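Local structure of putative ManD family dehydratase (Pantoea ananatis, 3T6C) at residues 147-152 against 164-169; 220-225 against 257-262; 267-272 against 342-347; 323-326 against 330-333. The protein dehydrates D-gluconate to 2-dehydro-3-deoxy-D-gluconate with magnesium as cofactor, but only at a low rate in vitro that suggests no significant role in D-gluconate degradation in vivo. One frame throughout, in Å; residues are numbered along the deposited sequence.

Contact 1: residues 147-152 against 164-169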
loop_
_atom_site.group_PDB
_atom_site.type_symbol
_atom_site.label_atom_id
_atom_site.label_comp_id
_atom_site.label_asym_id
_atom_site.label_seq_id
_atom_site.Cartn_x
_atom_site.Cartn_y
_atom_site.Cartn_z
ATOM N N LEU A 147 33.984 12.115 17.270
ATOM C CA LEU A 147 33.774 11.033 18.240
ATOM C C LEU A 147 32.606 11.323 19.174
ATOM O O LEU A 147 32.395 12.472 19.575
ATOM C CB LEU A 147 35.058 10.823 19.072
ATOM C CG LEU A 147 36.331 10.620 18.245
ATOM C CD1 LEU A 147 37.507 10.517 19.255
ATOM C CD2 LEU A 147 36.223 9.348 17.433
ATOM N N TYR A 148 31.854 10.284 19.583
ATOM C CA TYR A 148 31.089 10.421 20.810
ATOM C C TYR A 148 31.587 9.465 21.874
ATOM O O TYR A 148 32.148 8.410 21.548
ATOM C CB TYR A 148 29.581 10.215 20.600
ATOM C CG TYR A 148 29.058 8.762 20.441
ATOM C CD1 TYR A 148 28.724 7.987 21.579
ATOM C CD2 TYR A 148 28.837 8.220 19.190
ATOM C CE1 TYR A 148 28.215 6.685 21.437
ATOM C CE2 TYR A 148 28.265 6.938 19.025
ATOM C CZ TYR A 148 27.995 6.175 20.138
ATOM O OH TYR A 148 27.469 4.921 19.927
ATOM N N VAL A 149 31.408 9.862 23.126
ATOM C CA VAL A 149 31.941 9.119 24.229
ATOM C C VAL A 149 30.815 8.819 25.211
ATOM O O VAL A 149 29.733 9.405 25.145
ATOM C CB VAL A 149 33.059 9.887 24.942
ATOM C CG1 VAL A 149 34.340 9.879 24.080
ATOM C CG2 VAL A 149 32.608 11.308 25.337
ATOM N N HIS A 150 31.079 7.885 26.108
ATOM C CA HIS A 150 30.086 7.445 27.116
ATOM C C HIS A 150 30.230 8.179 28.438
ATOM O O HIS A 150 31.333 8.222 29.017
ATOM C CB HIS A 150 30.309 5.959 27.422
ATOM C CG HIS A 150 30.066 5.032 26.260
ATOM N ND1 HIS A 150 30.172 3.658 26.393
ATOM C CD2 HIS A 150 29.737 5.259 24.964
ATOM C CE1 HIS A 150 29.885 3.083 25.238
ATOM N NE2 HIS A 150 29.645 4.029 24.348
ATOM N N THR A 151 29.132 8.763 28.900
ATOM C CA THR A 151 29.009 9.223 30.281
ATOM C C THR A 151 27.890 8.463 30.988
ATOM O O THR A 151 26.870 8.041 30.366
ATOM C CB THR A 151 28.739 10.730 30.442
ATOM O OG1 THR A 151 27.476 11.046 29.896
ATOM C CG2 THR A 151 29.777 11.567 29.786
ATOM N N ASP A 152 28.064 8.290 32.303
ATOM C CA ASP A 152 27.095 7.528 33.055
ATOM C C ASP A 152 27.167 8.090 34.473
ATOM O O ASP A 152 28.001 8.979 34.784
ATOM C CB ASP A 152 27.530 6.077 33.028
ATOM C CG ASP A 152 26.376 5.098 33.073
ATOM O OD1 ASP A 152 25.545 5.180 34.016
ATOM O OD2 ASP A 152 26.313 4.226 32.161
ATOM N N ARG A 164 29.888 17.151 31.680
ATOM C CA ARG A 164 30.562 18.443 31.698
ATOM C C ARG A 164 32.062 18.212 31.557
ATOM O O ARG A 164 32.730 18.921 30.824
ATOM C CB ARG A 164 30.244 19.192 32.984
ATOM C CG ARG A 164 31.025 20.463 33.085
ATOM C CD ARG A 164 30.575 21.324 34.283
ATOM N NE ARG A 164 29.224 21.858 34.071
ATOM C CZ ARG A 164 28.173 21.516 34.811
ATOM N NH1 ARG A 164 28.349 20.651 35.813
ATOM N NH2 ARG A 164 26.960 22.062 34.566
ATOM N N ALA A 165 32.604 17.185 32.220
ATOM C CA ALA A 165 34.026 16.884 32.092
ATOM C C ALA A 165 34.378 16.500 30.640
ATOM O O ALA A 165 35.373 16.992 30.111
ATOM C CB ALA A 165 34.436 15.733 33.036
ATOM N N LYS A 166 33.553 15.655 29.991
ATOM C CA LYS A 166 33.787 15.284 28.583
ATOM C C LYS A 166 33.786 16.532 27.675
ATOM O O LYS A 166 34.603 16.649 26.746
ATOM C CB LYS A 166 32.735 14.294 28.087
ATOM C CG LYS A 166 32.698 12.960 28.850
ATOM C CD LYS A 166 34.001 12.217 28.935
ATOM C CE LYS A 166 33.686 10.903 29.650
ATOM N NZ LYS A 166 34.899 10.061 29.803
ATOM N N MET A 167 32.880 17.456 27.955
ATOM C CA MET A 167 32.839 18.724 27.192
ATOM C C MET A 167 34.128 19.511 27.407
ATOM O O MET A 167 34.671 20.081 26.452
ATOM C CB MET A 167 31.634 19.563 27.614
ATOM C CG MET A 167 30.311 18.924 27.136
ATOM S SD MET A 167 28.902 19.750 27.914
ATOM C CE MET A 167 28.914 21.331 27.094
ATOM N N GLU A 168 34.610 19.553 28.650
ATOM C CA GLU A 168 35.850 20.276 28.944
ATOM C C GLU A 168 37.034 19.651 28.205
ATOM O O GLU A 168 37.963 20.364 27.784
ATOM C CB GLU A 168 36.103 20.336 30.461
ATOM C CG GLU A 168 35.141 21.289 31.162
ATOM C CD GLU A 168 35.179 22.686 30.561
ATOM O OE1 GLU A 168 36.290 23.249 30.474
ATOM O OE2 GLU A 168 34.111 23.199 30.149
ATOM N N GLU A 169 37.018 18.331 28.039
ATOM C CA GLU A 169 38.063 17.599 27.298
ATOM C C GLU A 169 37.956 17.775 25.793
ATOM O O GLU A 169 38.813 17.261 25.062
ATOM C CB GLU A 169 37.956 16.085 27.563
ATOM C CG GLU A 169 38.181 15.730 29.074
ATOM C CD GLU A 169 37.604 14.384 29.579
ATOM O OE1 GLU A 169 37.382 13.442 28.773
ATOM O OE2 GLU A 169 37.324 14.308 30.825
#
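Lys166 leaves helix 156-168 with CG beside its own backbone N, and a bend at chi2 (-54°) lays its chain alongside strand 145-151. From there the chain runs extended, so that its methylenes lie across Val149 and Thr151. Thr151 turns its methyl CG2 toward them, because OG1 takes the place between the backbone N and the carbonyl carbon (chi1 65°). The closest pair is Thr151 CG2 with Lys166 CG at 3.4 Å, tighter than usual for two carbons. Thr151 and Lys166 lie alongside each other, running opposite ways. Val149 CG2 meets Lys166 CG at 3.9 Å. Further along, Lys166 CE lies 3.6 Å from His150 O. No hydrogen bond links the segments, and Lys166 NZ stays 4.1 Å from His150 O. The polar groups of the strand look to other partners: Thr151 OG1 bonds Arg175 O, and His150 NE2 bonds Glu375 OE2. The CB of His150 is directed away from the helix. Its side chain touches the bound D-gluconate, and by similarity it is a substrate-binding residue. Helix and strand run roughly antiparallel, at 150°, as in the beta-alpha-beta unit formed with strand 173-176 in the enolase-type barrel.

Contact 2: residues 220-225 against 257-262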
loop_
_atom_site.group_PDB
_atom_site.type_symbol
_atom_site.label_atom_id
_atom_site.label_comp_id
_atom_site.label_asym_id
_atom_site.label_seq_id
_atom_site.Cartn_x
_atom_site.Cartn_y
_atom_site.Cartn_z
ATOM N N GLU A 220 9.836 -0.125 33.184
ATOM C CA GLU A 220 8.918 0.995 33.340
ATOM C C GLU A 220 9.631 2.119 34.077
ATOM O O GLU A 220 9.555 3.290 33.667
ATOM C CB GLU A 220 7.663 0.563 34.095
ATOM C CG GLU A 220 6.637 -0.122 33.135
ATOM C CD GLU A 220 6.827 -1.589 33.022
ATOM O OE1 GLU A 220 7.556 -2.145 33.912
ATOM O OE2 GLU A 220 6.202 -2.208 32.071
ATOM N N ALA A 221 10.336 1.774 35.161
ATOM C CA ALA A 221 11.038 2.806 35.921
ATOM C C ALA A 221 12.158 3.406 35.097
ATOM O O ALA A 221 12.409 4.615 35.156
ATOM C CB ALA A 221 11.563 2.194 37.245
ATOM N N TYR A 222 12.842 2.572 34.344
ATOM C CA TYR A 222 13.876 3.054 33.404
ATOM C C TYR A 222 13.259 4.069 32.407
ATOM O O TYR A 222 13.749 5.207 32.285
ATOM C CB TYR A 222 14.534 1.860 32.701
ATOM C CG TYR A 222 15.189 2.302 31.412
ATOM C CD1 TYR A 222 16.355 3.083 31.415
ATOM C CD2 TYR A 222 14.631 1.961 30.226
ATOM C CE1 TYR A 222 16.902 3.539 30.172
ATOM C CE2 TYR A 222 15.160 2.382 29.012
ATOM C CZ TYR A 222 16.287 3.161 28.984
ATOM O OH TYR A 222 16.754 3.568 27.742
ATOM N N ALA A 223 12.185 3.688 31.702
ATOM C CA ALA A 223 11.653 4.539 30.606
ATOM C C ALA A 223 11.250 5.886 31.164
ATOM O O ALA A 223 11.553 6.913 30.582
ATOM C CB ALA A 223 10.459 3.885 29.957
ATOM N N LYS A 224 10.594 5.884 32.323
ATOM C CA LYS A 224 10.136 7.170 32.905
ATOM C C LYS A 224 11.319 8.038 33.338
ATOM O O LYS A 224 11.222 9.272 33.317
ATOM C CB LYS A 224 9.147 6.911 34.055
ATOM C CG LYS A 224 7.862 6.224 33.612
ATOM C CD LYS A 224 6.991 5.878 34.829
ATOM C CE LYS A 224 5.638 5.286 34.444
ATOM N NZ LYS A 224 5.689 3.814 34.289
ATOM N N SER A 225 12.441 7.442 33.697
ATOM C CA SER A 225 13.555 8.212 34.208
ATOM C C SER A 225 14.195 9.041 33.109
ATOM O O SER A 225 14.851 10.066 33.391
ATOM C CB SER A 225 14.608 7.294 34.864
ATOM O OG SER A 225 15.472 6.652 33.912
ATOM N N ILE A 257 8.231 4.055 21.566
ATOM C CA ILE A 257 7.616 5.114 20.760
ATOM C C ILE A 257 7.311 6.289 21.681
ATOM O O ILE A 257 7.674 7.440 21.359
ATOM C CB ILE A 257 6.355 4.617 20.048
ATOM C CG1 ILE A 257 6.761 3.549 19.044
ATOM C CG2 ILE A 257 5.608 5.789 19.375
ATOM C CD1 ILE A 257 5.596 2.848 18.266
ATOM N N HIS A 258 6.685 6.031 22.850
ATOM C CA HIS A 258 6.421 7.128 23.761
ATOM C C HIS A 258 7.740 7.835 24.191
ATOM O O HIS A 258 7.826 9.075 24.191
ATOM C CB HIS A 258 5.689 6.603 25.001
ATOM C CG HIS A 258 5.502 7.650 26.052
ATOM N ND1 HIS A 258 4.367 8.420 26.144
ATOM C CD2 HIS A 258 6.347 8.103 27.013
ATOM C CE1 HIS A 258 4.497 9.268 27.146
ATOM N NE2 HIS A 258 5.696 9.117 27.675
ATOM N N MET A 259 8.794 7.057 24.483
ATOM C CA MET A 259 10.062 7.640 24.888
ATOM C C MET A 259 10.614 8.503 23.744
ATOM O O MET A 259 11.086 9.634 24.003
ATOM C CB MET A 259 11.087 6.532 25.252
ATOM C CG MET A 259 12.534 7.134 25.487
ATOM S SD MET A 259 13.794 5.844 25.813
ATOM C CE MET A 259 13.205 5.647 27.438
ATOM N N ALA A 260 10.628 7.995 22.497
ATOM C CA ALA A 260 11.127 8.822 21.379
ATOM C C ALA A 260 10.358 10.182 21.327
ATOM O O ALA A 260 10.959 11.277 21.169
ATOM C CB ALA A 260 10.963 8.046 20.053
ATOM N N LYS A 261 9.045 10.133 21.468
ATOM C CA LYS A 261 8.263 11.377 21.434
ATOM C C LYS A 261 8.580 12.287 22.609
ATOM O O LYS A 261 8.662 13.531 22.467
ATOM C CB LYS A 261 6.768 11.015 21.417
ATOM C CG LYS A 261 6.392 10.312 20.111
ATOM C CD LYS A 261 5.016 9.652 20.175
ATOM C CE LYS A 261 3.890 10.662 20.202
ATOM N NZ LYS A 261 2.525 9.991 20.302
ATOM N N ALA A 262 8.687 11.692 23.802
ATOM C CA ALA A 262 8.973 12.459 25.029
ATOM C C ALA A 262 10.314 13.107 25.027
ATOM O O ALA A 262 10.522 14.099 25.733
ATOM C CB ALA A 262 8.840 11.546 26.258
#
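Tyr222 O is gripped twice, by Ser225 OG at 2.8 Å and by Ser225 N at 2.9 Å. The hydroxyl comes in the carbonyl plane, on a lone pair, at a C=O...O angle of 132°. Both bonds lie within helix 219-237, on Tyr222, whose ring takes part in the contact. Across from it, the contact rests on one methyl group, Met259 CE of helix 253-262. Met259 CG is anti to the backbone N (chi1 172°), and the chain runs straight until it bends at the sulfur (chi3 -76°). That bend sets CE against the backbone of the other helix, 3.7 Å from Ala223 CA. The same methyl lies 3.8 Å from Ala223 O and 4.1 Å from Ala223 CB. Tyr222 also touches this methyl, with CE2 and OH each 4.1 Å from Met259 CE. The two side chains cross at about a right angle, and the approach to the ring is oblique. Both helices belong to the outer layer of the enolase-type barrel. No hydrogen bond joins these two segments; they meet by van der Waals packing. Met259 also packs on Leu271 of strand 270-272, beneath the helices. Tyr222 OH is hydrogen-bonded to His245 NE2 of strand 242-246. Lys224, whose CB is directed away from helix 253-262, makes a salt bridge with Glu242 of a neighbouring subunit.

Contact 3: residues 267-272 against 342-347. With MG (magnesium ion), chain C; GCO (D-gluconic acid), chain D.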
loop_
_atom_site.group_PDB
_atom_site.type_symbol
_atom_site.label_atom_id
_atom_site.label_comp_id
_atom_site.label_asym_id
_atom_site.label_seq_id
_atom_site.Cartn_x
_atom_site.Cartn_y
_atom_site.Cartn_z
ATOM N N GLN A 267 15.998 17.325 21.849
ATOM C CA GLN A 267 16.749 17.313 20.581
ATOM C C GLN A 267 18.012 16.452 20.675
ATOM O O GLN A 267 19.146 16.909 20.494
ATOM C CB GLN A 267 17.052 18.730 20.100
ATOM C CG GLN A 267 15.774 19.444 19.661
ATOM C CD GLN A 267 16.047 20.890 19.367
ATOM O OE1 GLN A 267 16.439 21.236 18.251
ATOM N NE2 GLN A 267 15.901 21.735 20.376
ATOM N N LEU A 268 17.802 15.156 20.896
ATOM C CA LEU A 268 18.928 14.239 20.945
ATOM C C LEU A 268 19.523 14.061 19.555
ATOM O O LEU A 268 18.799 14.079 18.538
ATOM C CB LEU A 268 18.489 12.862 21.466
ATOM C CG LEU A 268 18.538 12.767 23.010
ATOM C CD1 LEU A 268 17.613 13.758 23.703
ATOM C CD2 LEU A 268 18.167 11.361 23.397
ATOM N N PHE A 269 20.837 13.829 19.511
ATOM C CA PHE A 269 21.496 13.533 18.253
ATOM C C PHE A 269 20.948 12.198 17.717
ATOM O O PHE A 269 20.656 12.076 16.512
ATOM C CB PHE A 269 23.032 13.505 18.453
ATOM C CG PHE A 269 23.795 13.235 17.199
ATOM C CD1 PHE A 269 24.088 14.270 16.333
ATOM C CD2 PHE A 269 24.307 11.962 16.941
ATOM C CE1 PHE A 269 24.821 14.057 15.155
ATOM C CE2 PHE A 269 25.035 11.743 15.734
ATOM C CZ PHE A 269 25.271 12.792 14.864
ATOM N N PHE A 270 20.847 11.203 18.590
ATOM C CA PHE A 270 20.018 10.042 18.273
ATOM C C PHE A 270 19.589 9.296 19.520
ATOM O O PHE A 270 20.239 9.423 20.555
ATOM C CB PHE A 270 20.624 9.128 17.181
ATOM C CG PHE A 270 21.941 8.381 17.519
ATOM C CD1 PHE A 270 22.091 7.518 18.596
ATOM C CD2 PHE A 270 23.026 8.487 16.632
ATOM C CE1 PHE A 270 23.282 6.758 18.818
ATOM C CE2 PHE A 270 24.220 7.749 16.850
ATOM C CZ PHE A 270 24.354 6.892 17.936
ATOM N N LEU A 271 18.494 8.555 19.397
ATOM C CA LEU A 271 18.044 7.520 20.364
ATOM C C LEU A 271 18.362 6.181 19.714
ATOM O O LEU A 271 17.891 5.908 18.574
ATOM C CB LEU A 271 16.543 7.651 20.614
ATOM C CG LEU A 271 15.935 6.548 21.477
ATOM C CD1 LEU A 271 16.568 6.595 22.915
ATOM C CD2 LEU A 271 14.422 6.731 21.510
ATOM N N GLU A 272 19.147 5.369 20.414
ATOM C CA GLU A 272 19.694 4.147 19.807
ATOM C C GLU A 272 18.929 2.891 20.294
ATOM O O GLU A 272 18.494 2.786 21.475
ATOM C CB GLU A 272 21.181 4.043 20.158
ATOM C CG GLU A 272 21.910 2.778 19.711
ATOM C CD GLU A 272 23.281 2.738 20.333
ATOM O OE1 GLU A 272 23.771 3.820 20.788
ATOM O OE2 GLU A 272 23.908 1.649 20.291
ATOM N N GLY A 342 19.846 8.598 2.206
ATOM C CA GLY A 342 19.939 9.722 3.155
ATOM C C GLY A 342 20.186 9.311 4.592
ATOM O O GLY A 342 20.009 10.130 5.536
ATOM N N VAL A 343 20.641 8.066 4.791
ATOM C CA VAL A 343 20.925 7.559 6.142
ATOM C C VAL A 343 22.438 7.645 6.403
ATOM O O VAL A 343 23.226 7.397 5.485
ATOM C CB VAL A 343 20.463 6.079 6.197
ATOM C CG1 VAL A 343 20.938 5.416 7.529
ATOM C CG2 VAL A 343 18.925 6.042 6.117
ATOM N N ARG A 344 22.857 7.988 7.625
ATOM C CA ARG A 344 24.292 8.114 7.871
ATOM C C ARG A 344 24.877 6.951 8.688
ATOM O O ARG A 344 24.148 6.149 9.257
ATOM C CB ARG A 344 24.592 9.461 8.578
ATOM C CG ARG A 344 24.173 10.648 7.683
ATOM C CD ARG A 344 24.834 11.960 8.133
ATOM N NE ARG A 344 24.282 12.415 9.389
ATOM C CZ ARG A 344 24.739 13.501 9.993
ATOM N NH1 ARG A 344 25.737 14.193 9.449
ATOM N NH2 ARG A 344 24.231 13.902 11.164
ATOM N N THR A 345 26.202 6.897 8.771
ATOM C CA THR A 345 26.856 5.749 9.457
ATOM C C THR A 345 27.225 6.091 10.901
ATOM O O THR A 345 27.625 7.241 11.207
ATOM C CB THR A 345 28.121 5.250 8.694
ATOM O OG1 THR A 345 29.173 6.224 8.846
ATOM C CG2 THR A 345 27.820 5.057 7.214
ATOM N N ALA A 346 26.971 5.144 11.818
ATOM C CA ALA A 346 27.541 5.240 13.160
ATOM C C ALA A 346 27.960 3.812 13.512
ATOM O O ALA A 346 27.346 3.175 14.409
ATOM C CB ALA A 346 26.362 5.730 14.083
ATOM N N TRP A 347 29.157 3.416 13.104
ATOM C CA TRP A 347 29.559 2.020 13.366
ATOM C C TRP A 347 29.738 1.794 14.855
ATOM O O TRP A 347 30.274 2.639 15.569
ATOM C CB TRP A 347 30.881 1.691 12.632
ATOM C CG TRP A 347 30.870 2.025 11.144
ATOM C CD1 TRP A 347 31.712 2.888 10.500
ATOM C CD2 TRP A 347 29.996 1.508 10.151
ATOM N NE1 TRP A 347 31.429 2.931 9.159
ATOM C CE2 TRP A 347 30.371 2.113 8.911
ATOM C CE3 TRP A 347 28.927 0.590 10.168
ATOM C CZ2 TRP A 347 29.775 1.781 7.704
ATOM C CZ3 TRP A 347 28.287 0.305 8.943
ATOM C CH2 TRP A 347 28.725 0.899 7.741
HETATM MG MG MG C . 24.295 0.319 21.803
HETATM C C1 GCO D . 27.128 0.196 22.504
HETATM C C2 GCO D . 26.654 -1.183 22.771
HETATM C C3 GCO D . 27.557 -2.003 23.672
HETATM C C4 GCO D . 27.146 -3.461 23.659
HETATM C C5 GCO D . 28.370 -4.340 23.740
HETATM C C6 GCO D . 28.053 -5.825 23.708
HETATM O O1A GCO D . 28.352 0.513 22.576
HETATM O O1B GCO D . 26.288 1.038 22.048
HETATM O O2 GCO D . 25.283 -1.146 23.068
HETATM O O3 GCO D . 27.459 -1.442 24.929
HETATM O O4 GCO D . 26.300 -3.682 24.773
HETATM O O5 GCO D . 29.198 -4.031 22.681
HETATM O O6 GCO D . 29.188 -6.667 23.746
HETATM O O HOH W 1 22.441 -0.655 21.882
#
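Phe270 touches Ala346, just past strand 344-345, although strands 294-296 and 317-318 lie between strands 270-272 and 344-345 in the sheet. The CA atoms of Phe270 and Ala346 are 10.3 Å apart, so only side chains can bridge the gap. Phe270 CE2 reaches Ala346 CB at 4.0 Å, obliquely to the ring. Its CG stands between the backbone N and the carbonyl carbon (chi1 66°), which brings the ring to Ala346. A second pair lies nearer the starts of the strands. There Arg344 NH2 comes 4.0 Å from Phe269 CZ, with ring and guanidinium planes 46° apart. Arg344 NH2 is hydrogen-bonded to Tyr317 OH, whose ring also meets both Phe269 and Phe270. At the other end of strand 270-272, Glu272 extends its chain to the magnesium ion and binds it through OE2. D-gluconate chelates the ion through O1B at 2.1 Å and O2 at 2.2 Å. Water 1 is a further ligand, and Asp246 and Glu298 complete the site. Arg319 bonds Glu272 OE2 and probably steadies the carboxylate. Aromatic packing thus lies below the metal site. Three carboxylates at the barrel strand ends binding one magnesium ion are characteristic of the mandelate racemase/muconate lactonizing enzyme family.

Contact 4: residues 323-326 against 330-333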
loop_
_atom_site.group_PDB
_atom_site.type_symbol
_atom_site.label_atom_id
_atom_site.label_comp_id
_atom_site.label_asym_id
_atom_site.label_seq_id
_atom_site.Cartn_x
_atom_site.Cartn_y
_atom_site.Cartn_z
ATOM N N SER A 323 32.302 -6.246 12.046
ATOM C CA SER A 323 32.696 -7.674 11.979
ATOM C C SER A 323 31.475 -8.597 12.020
ATOM O O SER A 323 31.516 -9.710 11.476
ATOM C CB SER A 323 33.734 -8.009 13.061
ATOM O OG SER A 323 33.218 -7.884 14.395
ATOM N N SER A 324 30.385 -8.165 12.656
ATOM C CA SER A 324 29.164 -8.983 12.697
ATOM C C SER A 324 28.387 -8.977 11.377
ATOM O O SER A 324 27.465 -9.768 11.232
ATOM C CB SER A 324 28.223 -8.563 13.841
ATOM O OG SER A 324 28.905 -8.966 15.056
ATOM N N ILE A 325 28.706 -8.046 10.471
ATOM C CA ILE A 325 28.173 -8.111 9.111
ATOM C C ILE A 325 29.166 -8.636 8.058
ATOM O O ILE A 325 28.866 -8.650 6.866
ATOM C CB ILE A 325 27.357 -6.895 8.687
ATOM C CG1 ILE A 325 28.133 -5.603 8.934
ATOM C CG2 ILE A 325 26.024 -6.950 9.442
ATOM C CD1 ILE A 325 29.181 -5.310 7.820
ATOM N N GLY A 326 30.350 -9.020 8.506
ATOM C CA GLY A 326 31.273 -9.700 7.588
ATOM C C GLY A 326 32.435 -8.874 7.089
ATOM O O GLY A 326 33.111 -9.304 6.159
ATOM N N PRO A 330 31.331 -5.846 2.997
ATOM C CA PRO A 330 29.895 -5.565 3.179
ATOM C C PRO A 330 29.628 -4.239 3.883
ATOM O O PRO A 330 28.593 -3.625 3.601
ATOM C CB PRO A 330 29.415 -6.747 4.004
ATOM C CG PRO A 330 30.675 -7.260 4.738
ATOM C CD PRO A 330 31.760 -7.075 3.702
ATOM N N ALA A 331 30.516 -3.787 4.760
ATOM C CA ALA A 331 30.267 -2.505 5.405
ATOM C C ALA A 331 30.230 -1.383 4.378
ATOM O O ALA A 331 29.432 -0.438 4.501
ATOM C CB ALA A 331 31.346 -2.209 6.449
ATOM N N LYS A 332 31.141 -1.412 3.407
ATOM C CA LYS A 332 31.145 -0.365 2.393
ATOM C C LYS A 332 29.844 -0.391 1.624
ATOM O O LYS A 332 29.273 0.683 1.288
ATOM C CB LYS A 332 32.370 -0.545 1.452
ATOM C CG LYS A 332 32.486 0.491 0.361
ATOM C CD LYS A 332 32.714 1.875 0.922
ATOM C CE LYS A 332 33.153 2.827 -0.182
ATOM N NZ LYS A 332 33.265 4.210 0.295
ATOM N N LYS A 333 29.340 -1.591 1.361
ATOM C CA LYS A 333 28.047 -1.715 0.648
ATOM C C LYS A 333 26.890 -1.156 1.483
ATOM O O LYS A 333 26.031 -0.468 0.956
ATOM C CB LYS A 333 27.749 -3.155 0.233
ATOM C CG LYS A 333 28.859 -3.676 -0.689
ATOM C CD LYS A 333 28.517 -5.091 -1.083
ATOM C CE LYS A 333 29.698 -5.607 -1.982
ATOM N NZ LYS A 333 29.587 -7.088 -2.067
#
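The loop that follows strand 317-318 turns into helix 328-340 here, and Ile325 and Gly326 pack against Pro330 and Ala331 in the first turn of that helix. Pro330 is the main piece on the helix side. Its ring carbon CG presses on the backbone of the loop, 3.1 Å from Ile325 O and 3.4 Å from Gly326 C. The neighbouring Pro330 CB sits 3.5 Å from Ile325 O, so two ring carbons crowd one carbonyl oxygen. The next ring carbon, Pro330 CD, is 3.6 Å from Gly326 O. Gly326 has a positive phi of 105°, a conformation that suits glycine, and Pro330 CG lies close to its backbone. In the (beta/alpha) barrel this is one of the turns that send the chain from a strand end back into an outer helix. Ile325 lays its CD1 beside the start of the helix, 3.7 Å from Ala331 N. Its CG1 takes the position between backbone N and carbonyl carbon (chi1 52°), which brings CD1 to the helix start. The same methyl touches Pro330 CG at 3.9 Å and Ala331 CB at 4.0 Å. No hydrogen bond crosses between the segments. Gly326 O is bonded instead by Trp95 NE1 of helix 91-100, and that indole also packs on Pro330. Ala331 also packs on Leu364 of helix 355-367.

How the contacts relate
Contacts 1 and 3 lie on one sheet and touch through Tyr148, which packs on Phe270 and Glu272. Contact 2 meets contact 3 from the outside, where Ala260 packs on Leu271. Contact 4 meets it at Trp347, which packs on Ala331; residues 323-333 lie within the chain between strands 270-272 and 344-345. Contacts 2, 3 and 4 are buried, while contact 1 is partly buried and uses lysine methylenes. None has a hydrogen bond between its segments. Contact 2 is a helix pair served by one methyl, contact 4 a loop packed on a proline ring. Only contact 3 includes a magnesium ligand; contact 1 brings His150 to the same pocket.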